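Local coordinates for protein isoaspartyl dipeptidase (Fervidobacterium islandicum, PDB 7CDH) that probably hydrolyses isoaspartyl (beta-aspartyl) dipeptides as a zinc-dependent M38 metallopeptidase of the amidohydrolase family, consistent with a role in protein repair, at residues R227-K230 with L231-G235; E270-N274 with G275-N279. All coordinates share one frame; numbering follows the deposited sequence.

Contact 1 of 2, residues R227-K230 with L231-G235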
ATOM      1  N   ARG A 227      32.946 -11.711  24.246  1.00 45.59           N
ATOM      2  CA  ARG A 227      33.726 -11.582  22.985  1.00 42.78           C
ATOM      3  C   ARG A 227      35.125 -11.028  23.309  1.00 42.14           C
ATOM      4  O   ARG A 227      36.091 -11.436  22.674  1.00 42.60           O
ATOM      5  CB  ARG A 227      32.892 -10.727  22.028  1.00 48.16           C
ATOM      6  CG  ARG A 227      33.606 -10.228  20.783  1.00 55.24           C
ATOM      7  CD  ARG A 227      32.797  -9.166  20.044  1.00 55.51           C
ATOM      8  NE  ARG A 227      31.489  -9.633  19.626  1.00 53.79           N
ATOM      9  CZ  ARG A 227      31.275 -10.491  18.629  1.00 52.18           C
ATOM     10  NH1 ARG A 227      30.041 -10.876  18.328  1.00 51.79           N
ATOM     11  NH2 ARG A 227      32.295 -10.987  17.955  1.00 44.36           N
ATOM     12  N   SER A 228      35.245 -10.131  24.281  1.00 42.82           N
ATOM     13  CA  SER A 228      36.540  -9.568  24.741  1.00 41.83           C
ATOM     14  C   SER A 228      36.466  -9.223  26.232  1.00 45.74           C
ATOM     15  O   SER A 228      35.330  -8.974  26.737  1.00 44.16           O
ATOM     16  CB  SER A 228      36.909  -8.364  23.928  1.00 39.55           C
ATOM     17  OG  SER A 228      36.257  -7.199  24.406  1.00 42.53           O
ATOM     18  N   ARG A 229      37.616  -9.202  26.918  1.00 50.01           N
ATOM     19  CA  ARG A 229      37.679  -8.740  28.335  1.00 51.15           C
ATOM     20  C   ARG A 229      37.075  -7.330  28.397  1.00 42.27           C
ATOM     21  O   ARG A 229      36.322  -7.072  29.318  1.00 39.77           O
ATOM     22  CB  ARG A 229      39.089  -8.779  28.956  1.00 52.17           C
ATOM     23  CG  ARG A 229      39.076  -8.415  30.440  1.00 63.83           C
ATOM     24  CD  ARG A 229      40.306  -8.661  31.307  1.00 71.29           C
ATOM     25  NE  ARG A 229      40.523 -10.069  31.638  1.00 79.79           N
ATOM     26  CZ  ARG A 229      41.338 -10.904  30.971  1.00 82.94           C
ATOM     27  NH1 ARG A 229      42.031 -10.491  29.922  1.00 76.30           N
ATOM     28  NH2 ARG A 229      41.457 -12.164  31.355  1.00 85.23           N
ATOM     29  N   LYS A 230      37.392  -6.447  27.451  1.00 43.89           N
ATOM     30  CA  LYS A 230      36.929  -5.038  27.500  1.00 48.81           C
ATOM     31  C   LYS A 230      35.389  -5.028  27.428  1.00 46.32           C
ATOM     32  O   LYS A 230      34.740  -4.359  28.269  1.00 43.81           O
ATOM     33  CB  LYS A 230      37.633  -4.218  26.416  1.00 52.63           C
ATOM     34  CG  LYS A 230      37.348  -2.721  26.475  1.00 64.26           C
ATOM     35  CD  LYS A 230      38.448  -1.831  25.884  1.00 74.08           C
ATOM     36  CE  LYS A 230      37.922  -0.554  25.252  1.00 80.87           C
ATOM     37  NZ  LYS A 230      37.689  -0.706  23.793  1.00 93.04           N
ATOM     38  N   LEU A 231      34.791  -5.793  26.514  1.00 42.11           N
ATOM     39  CA  LEU A 231      33.309  -5.849  26.425  1.00 42.56           C
ATOM     40  C   LEU A 231      32.732  -6.470  27.702  1.00 39.69           C
ATOM     41  O   LEU A 231      31.678  -5.978  28.189  1.00 42.08           O
ATOM     42  CB  LEU A 231      32.858  -6.641  25.196  1.00 40.12           C
ATOM     43  CG  LEU A 231      31.356  -6.643  24.965  1.00 38.79           C
ATOM     44  CD1 LEU A 231      30.785  -5.233  25.054  1.00 40.87           C
ATOM     45  CD2 LEU A 231      31.032  -7.280  23.635  1.00 42.70           C
ATOM     46  N   PHE A 232      33.339  -7.537  28.209  1.00 37.33           N
ATOM     47  CA  PHE A 232      32.808  -8.225  29.410  1.00 38.15           C
ATOM     48  C   PHE A 232      32.850  -7.286  30.618  1.00 37.77           C
ATOM     49  O   PHE A 232      31.861  -7.280  31.408  1.00 41.63           O
ATOM     50  CB  PHE A 232      33.516  -9.544  29.669  1.00 39.76           C
ATOM     51  CG  PHE A 232      33.002 -10.214  30.907  1.00 41.03           C
ATOM     52  CD1 PHE A 232      31.721 -10.734  30.935  1.00 41.61           C
ATOM     53  CD2 PHE A 232      33.774 -10.263  32.064  1.00 42.77           C
ATOM     54  CE1 PHE A 232      31.246 -11.373  32.074  1.00 47.17           C
ATOM     55  CE2 PHE A 232      33.286 -10.876  33.204  1.00 42.88           C
ATOM     56  CZ  PHE A 232      32.034 -11.447  33.203  1.00 44.16           C
ATOM     57  N   GLU A 233      33.872  -6.442  30.738  1.00 38.68           N
ATOM     58  CA  GLU A 233      33.911  -5.491  31.876  1.00 45.11           C
ATOM     59  C   GLU A 233      32.865  -4.371  31.651  1.00 40.59           C
ATOM     60  O   GLU A 233      32.196  -4.010  32.634  1.00 37.38           O
ATOM     61  CB  GLU A 233      35.368  -5.207  32.285  1.00 55.67           C
ATOM     62  CG  GLU A 233      36.240  -4.441  31.305  1.00 77.22           C
ATOM     63  CD  GLU A 233      37.711  -4.356  31.736  1.00 92.76           C
ATOM     64  OE1 GLU A 233      38.333  -3.252  31.607  1.00 78.14           O
ATOM     65  OE2 GLU A 233      38.245  -5.400  32.213  1.00100.60           O
ATOM     66  N   GLN A 234      32.549  -3.956  30.419  1.00 42.92           N
ATOM     67  CA  GLN A 234      31.340  -3.116  30.158  1.00 40.11           C
ATOM     68  C   GLN A 234      30.089  -3.902  30.611  1.00 40.12           C
ATOM     69  O   GLN A 234      29.146  -3.306  31.220  1.00 36.99           O
ATOM     70  CB  GLN A 234      31.266  -2.711  28.686  1.00 45.72           C
ATOM     71  CG  GLN A 234      31.759  -1.308  28.313  1.00 52.42           C
ATOM     72  CD  GLN A 234      30.970  -0.711  27.140  1.00 68.32           C
ATOM     73  OE1 GLN A 234      30.768  -1.315  26.064  1.00 47.65           O
ATOM     74  NE2 GLN A 234      30.472   0.508  27.336  1.00 65.98           N
ATOM     75  N   GLY A 235      30.066  -5.217  30.381  1.00 36.33           N
ATOM     76  CA  GLY A 235      28.961  -6.095  30.820  1.00 37.82           C
ATOM     77  C   GLY A 235      28.765  -6.109  32.329  1.00 40.39           C
ATOM     78  O   GLY A 235      27.588  -6.025  32.792  1.00 35.77           O
TER
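Ser228 turns its hydroxyl back over the start of helix 229-240, where OG accepts the backbone N-H of Leu231 (OG to N 2.9 Å). The bond is nearly straight, 170° at the hydrogen, and follows from a chi1 of 83° that holds OG between the serine's own N and carbonyl carbon. From the same position OG also lies against Leu231 CB at 3.5 Å. Ser228 is thereby the N-cap residue: its side chain takes up an amide of the first turn, and its carbonyl O receives Phe232 N at 2.9 Å to begin the i to i+4 bonding that Arg229 O and Lys230 O carry on to Glu233 N and Gln234 N. This helix packs outside the TIM-type barrel of the amidohydrolase family. Arg227, in the loop just before it, has its side chain about 6 Å from a zinc ion at the nearest atoms and its NE hydrogen-bonded to Val196 O. Next along the chain, Arg229 meets Glu233, one turn later in the helix, at a slant, guanidinium and carboxylate planes 66° apart. The touching is done by the aliphatic shaft, Arg229 CG to Glu233 OE2 at 3.6 Å, while NE of Arg229 stays 5.2 Å from that OE2; the opposite charges lie near each other but are not in contact, and the guanidinium forms its salt bridge with Glu261. Glu233 CG sits between its own N and carbonyl carbon, which brings it over Arg229 O at 3.3 Å.

Contact 2 of 2, residues E270-N274 with G275-N279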
ATOM      1  N   GLU A 270      34.919 -14.815  36.893  1.00 35.41           N
ATOM      2  CA  GLU A 270      34.984 -13.405  37.325  1.00 37.34           C
ATOM      3  C   GLU A 270      33.613 -12.987  37.854  1.00 47.19           C
ATOM      4  O   GLU A 270      33.587 -12.298  38.878  1.00 53.97           O
ATOM      5  CB  GLU A 270      35.435 -12.505  36.196  1.00 40.66           C
ATOM      6  CG  GLU A 270      35.571 -11.050  36.619  1.00 49.91           C
ATOM      7  CD  GLU A 270      36.306 -10.159  35.623  1.00 52.29           C
ATOM      8  OE1 GLU A 270      36.960 -10.718  34.710  1.00 48.97           O
ATOM      9  OE2 GLU A 270      36.240  -8.908  35.773  1.00 58.49           O
ATOM     10  N   ALA A 271      32.508 -13.376  37.207  1.00 47.69           N
ATOM     11  CA  ALA A 271      31.180 -12.863  37.610  1.00 46.00           C
ATOM     12  C   ALA A 271      30.848 -13.405  39.007  1.00 41.88           C
ATOM     13  O   ALA A 271      30.271 -12.629  39.812  1.00 37.36           O
ATOM     14  CB  ALA A 271      30.119 -13.186  36.580  1.00 46.57           C
ATOM     15  N   TYR A 272      31.203 -14.666  39.281  1.00 41.72           N
ATOM     16  CA  TYR A 272      31.009 -15.364  40.589  1.00 53.25           C
ATOM     17  C   TYR A 272      31.786 -14.670  41.730  1.00 53.81           C
ATOM     18  O   TYR A 272      31.170 -14.313  42.759  1.00 60.32           O
ATOM     19  CB  TYR A 272      31.465 -16.819  40.478  1.00 53.01           C
ATOM     20  CG  TYR A 272      31.194 -17.699  41.674  1.00 52.81           C
ATOM     21  CD1 TYR A 272      29.911 -17.895  42.171  1.00 59.38           C
ATOM     22  CD2 TYR A 272      32.229 -18.413  42.261  1.00 52.72           C
ATOM     23  CE1 TYR A 272      29.669 -18.748  43.242  1.00 57.42           C
ATOM     24  CE2 TYR A 272      32.006 -19.264  43.331  1.00 49.35           C
ATOM     25  CZ  TYR A 272      30.726 -19.432  43.821  1.00 51.42           C
ATOM     26  OH  TYR A 272      30.560 -20.287  44.864  1.00 62.44           O
ATOM     27  N   GLU A 273      33.100 -14.499  41.559  1.00 55.79           N
ATOM     28  CA  GLU A 273      34.005 -13.842  42.544  1.00 58.80           C
ATOM     29  C   GLU A 273      33.480 -12.448  42.905  1.00 58.36           C
ATOM     30  O   GLU A 273      33.716 -12.026  44.077  1.00 60.64           O
ATOM     31  CB  GLU A 273      35.425 -13.714  42.002  1.00 56.44           C
ATOM     32  CG  GLU A 273      36.192 -15.015  42.028  1.00 61.83           C
ATOM     33  CD  GLU A 273      37.456 -14.970  41.180  1.00 73.46           C
ATOM     34  OE1 GLU A 273      37.957 -13.837  40.919  1.00 73.48           O
ATOM     35  OE2 GLU A 273      37.925 -16.060  40.764  1.00 79.10           O
ATOM     36  N   ASN A 274      32.776 -11.784  41.972  1.00 42.27           N
ATOM     37  CA  ASN A 274      32.262 -10.405  42.159  1.00 39.54           C
ATOM     38  C   ASN A 274      30.761 -10.399  42.478  1.00 36.26           C
ATOM     39  O   ASN A 274      30.189  -9.323  42.473  1.00 43.30           O
ATOM     40  CB  ASN A 274      32.710  -9.558  40.982  1.00 45.30           C
ATOM     41  CG  ASN A 274      34.223  -9.535  40.978  1.00 53.47           C
ATOM     42  OD1 ASN A 274      34.830  -8.871  41.818  1.00 71.78           O
ATOM     43  ND2 ASN A 274      34.847 -10.325  40.122  1.00 53.06           N
ATOM     44  N   GLY A 275      30.161 -11.534  42.829  1.00 32.09           N
ATOM     45  CA  GLY A 275      28.737 -11.615  43.205  1.00 39.04           C
ATOM     46  C   GLY A 275      27.766 -11.161  42.111  1.00 44.41           C
ATOM     47  O   GLY A 275      26.701 -10.616  42.482  1.00 47.98           O
ATOM     48  N   LEU A 276      28.061 -11.441  40.832  1.00 38.10           N
ATOM     49  CA  LEU A 276      27.206 -11.062  39.691  1.00 38.68           C
ATOM     50  C   LEU A 276      26.801 -12.277  38.846  1.00 37.68           C
ATOM     51  O   LEU A 276      26.205 -12.086  37.784  1.00 41.58           O
ATOM     52  CB  LEU A 276      27.991 -10.058  38.855  1.00 41.71           C
ATOM     53  CG  LEU A 276      28.324  -8.744  39.544  1.00 39.48           C
ATOM     54  CD1 LEU A 276      29.211  -7.905  38.648  1.00 42.24           C
ATOM     55  CD2 LEU A 276      27.080  -7.970  39.923  1.00 36.25           C
ATOM     56  N   LEU A 277      27.020 -13.489  39.316  1.00 34.77           N
ATOM     57  CA  LEU A 277      26.565 -14.682  38.578  1.00 34.76           C
ATOM     58  C   LEU A 277      25.033 -14.677  38.434  1.00 34.58           C
ATOM     59  O   LEU A 277      24.536 -15.389  37.556  1.00 43.94           O
ATOM     60  CB  LEU A 277      27.049 -15.944  39.281  1.00 34.33           C
ATOM     61  CG  LEU A 277      26.991 -17.202  38.416  1.00 37.18           C
ATOM     62  CD1 LEU A 277      28.084 -17.194  37.383  1.00 40.02           C
ATOM     63  CD2 LEU A 277      27.083 -18.459  39.254  1.00 38.11           C
ATOM     64  N   ASP A 278      24.294 -13.897  39.206  1.00 35.19           N
ATOM     65  CA  ASP A 278      22.810 -13.835  39.058  1.00 42.04           C
ATOM     66  C   ASP A 278      22.463 -13.072  37.765  1.00 41.09           C
ATOM     67  O   ASP A 278      21.330 -13.187  37.289  1.00 38.07           O
ATOM     68  CB  ASP A 278      22.138 -13.269  40.312  1.00 45.53           C
ATOM     69  CG  ASP A 278      22.064 -14.246  41.495  1.00 55.74           C
ATOM     70  OD1 ASP A 278      22.340 -15.452  41.295  1.00 57.78           O
ATOM     71  OD2 ASP A 278      21.737 -13.802  42.630  1.00 60.50           O
ATOM     72  N   ASN A 279      23.428 -12.377  37.171  1.00 35.15           N
ATOM     73  CA  ASN A 279      23.158 -11.433  36.072  1.00 36.20           C
ATOM     74  C   ASN A 279      23.713 -12.027  34.781  1.00 33.48           C
ATOM     75  O   ASN A 279      23.925 -11.296  33.850  1.00 36.65           O
ATOM     76  CB  ASN A 279      23.729 -10.055  36.426  1.00 44.28           C
ATOM     77  CG  ASN A 279      23.113  -9.518  37.701  1.00 45.90           C
ATOM     78  OD1 ASN A 279      23.393 -10.031  38.785  1.00 52.11           O
ATOM     79  ND2 ASN A 279      22.239  -8.532  37.572  1.00 42.20           N
TER
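The Tyr272 ring is met by Leu277, whose CD2 approaches ring atom CD1 obliquely at 4.1 Å; the two side chains run at a slant to each other, and Leu322 and Pro323 of a nearby loop also touch the tyrosine. The Asn274 amide is the other flat group. With CG anti to the carbonyl carbon (chi1 -62°), it folds back along the helix so that ND2 donates to Glu270 O at 2.7 Å, the acceptor lying slightly out of the amide plane. That oxygen also takes Asn274 N, at 3.2 Å, so one residue grips it twice. Leu276 packs its CB 4.4 Å from Ala271 CB, and its CG lies 3.5 Å from Asn274 O. Leu276 N reaches Ala271 O at 2.7 Å, and Gly275 N reaches Tyr272 O at 3.0 Å from well above the carbonyl plane, 63° out of it. Gly275 has a positive phi of 60°, which reverses the chain after Asn274 leaves helical geometry. A six-to-one bond (Leu276 N to Ala271 O) and a five-to-two bond (Gly275 N to Tyr272 O), with glycine at C-prime, define the Schellman motif that ends helix 264-273.

Contact 1 comes first along the chain and starts helix 229-240; contact 2 follows and ends helix 264-273, just ahead of strand 280-283. Their centres are 14 Å apart, on the same side of the chain's centre, and they touch directly: Phe232 CE2 lies 3.9 Å from Glu270 CD, and Phe232 CZ lies 4.3 Å from Ala271 CB. The start of one helix therefore packs beside the end of the next. Between the helices runs strand 245-248, which pairs in parallel with 280-283 and also touches Phe232. Such alternation of helix and parallel strand fits the barrel of the amidohydrolase family, with contact 1 the one whose Arg227 approaches the zinc site.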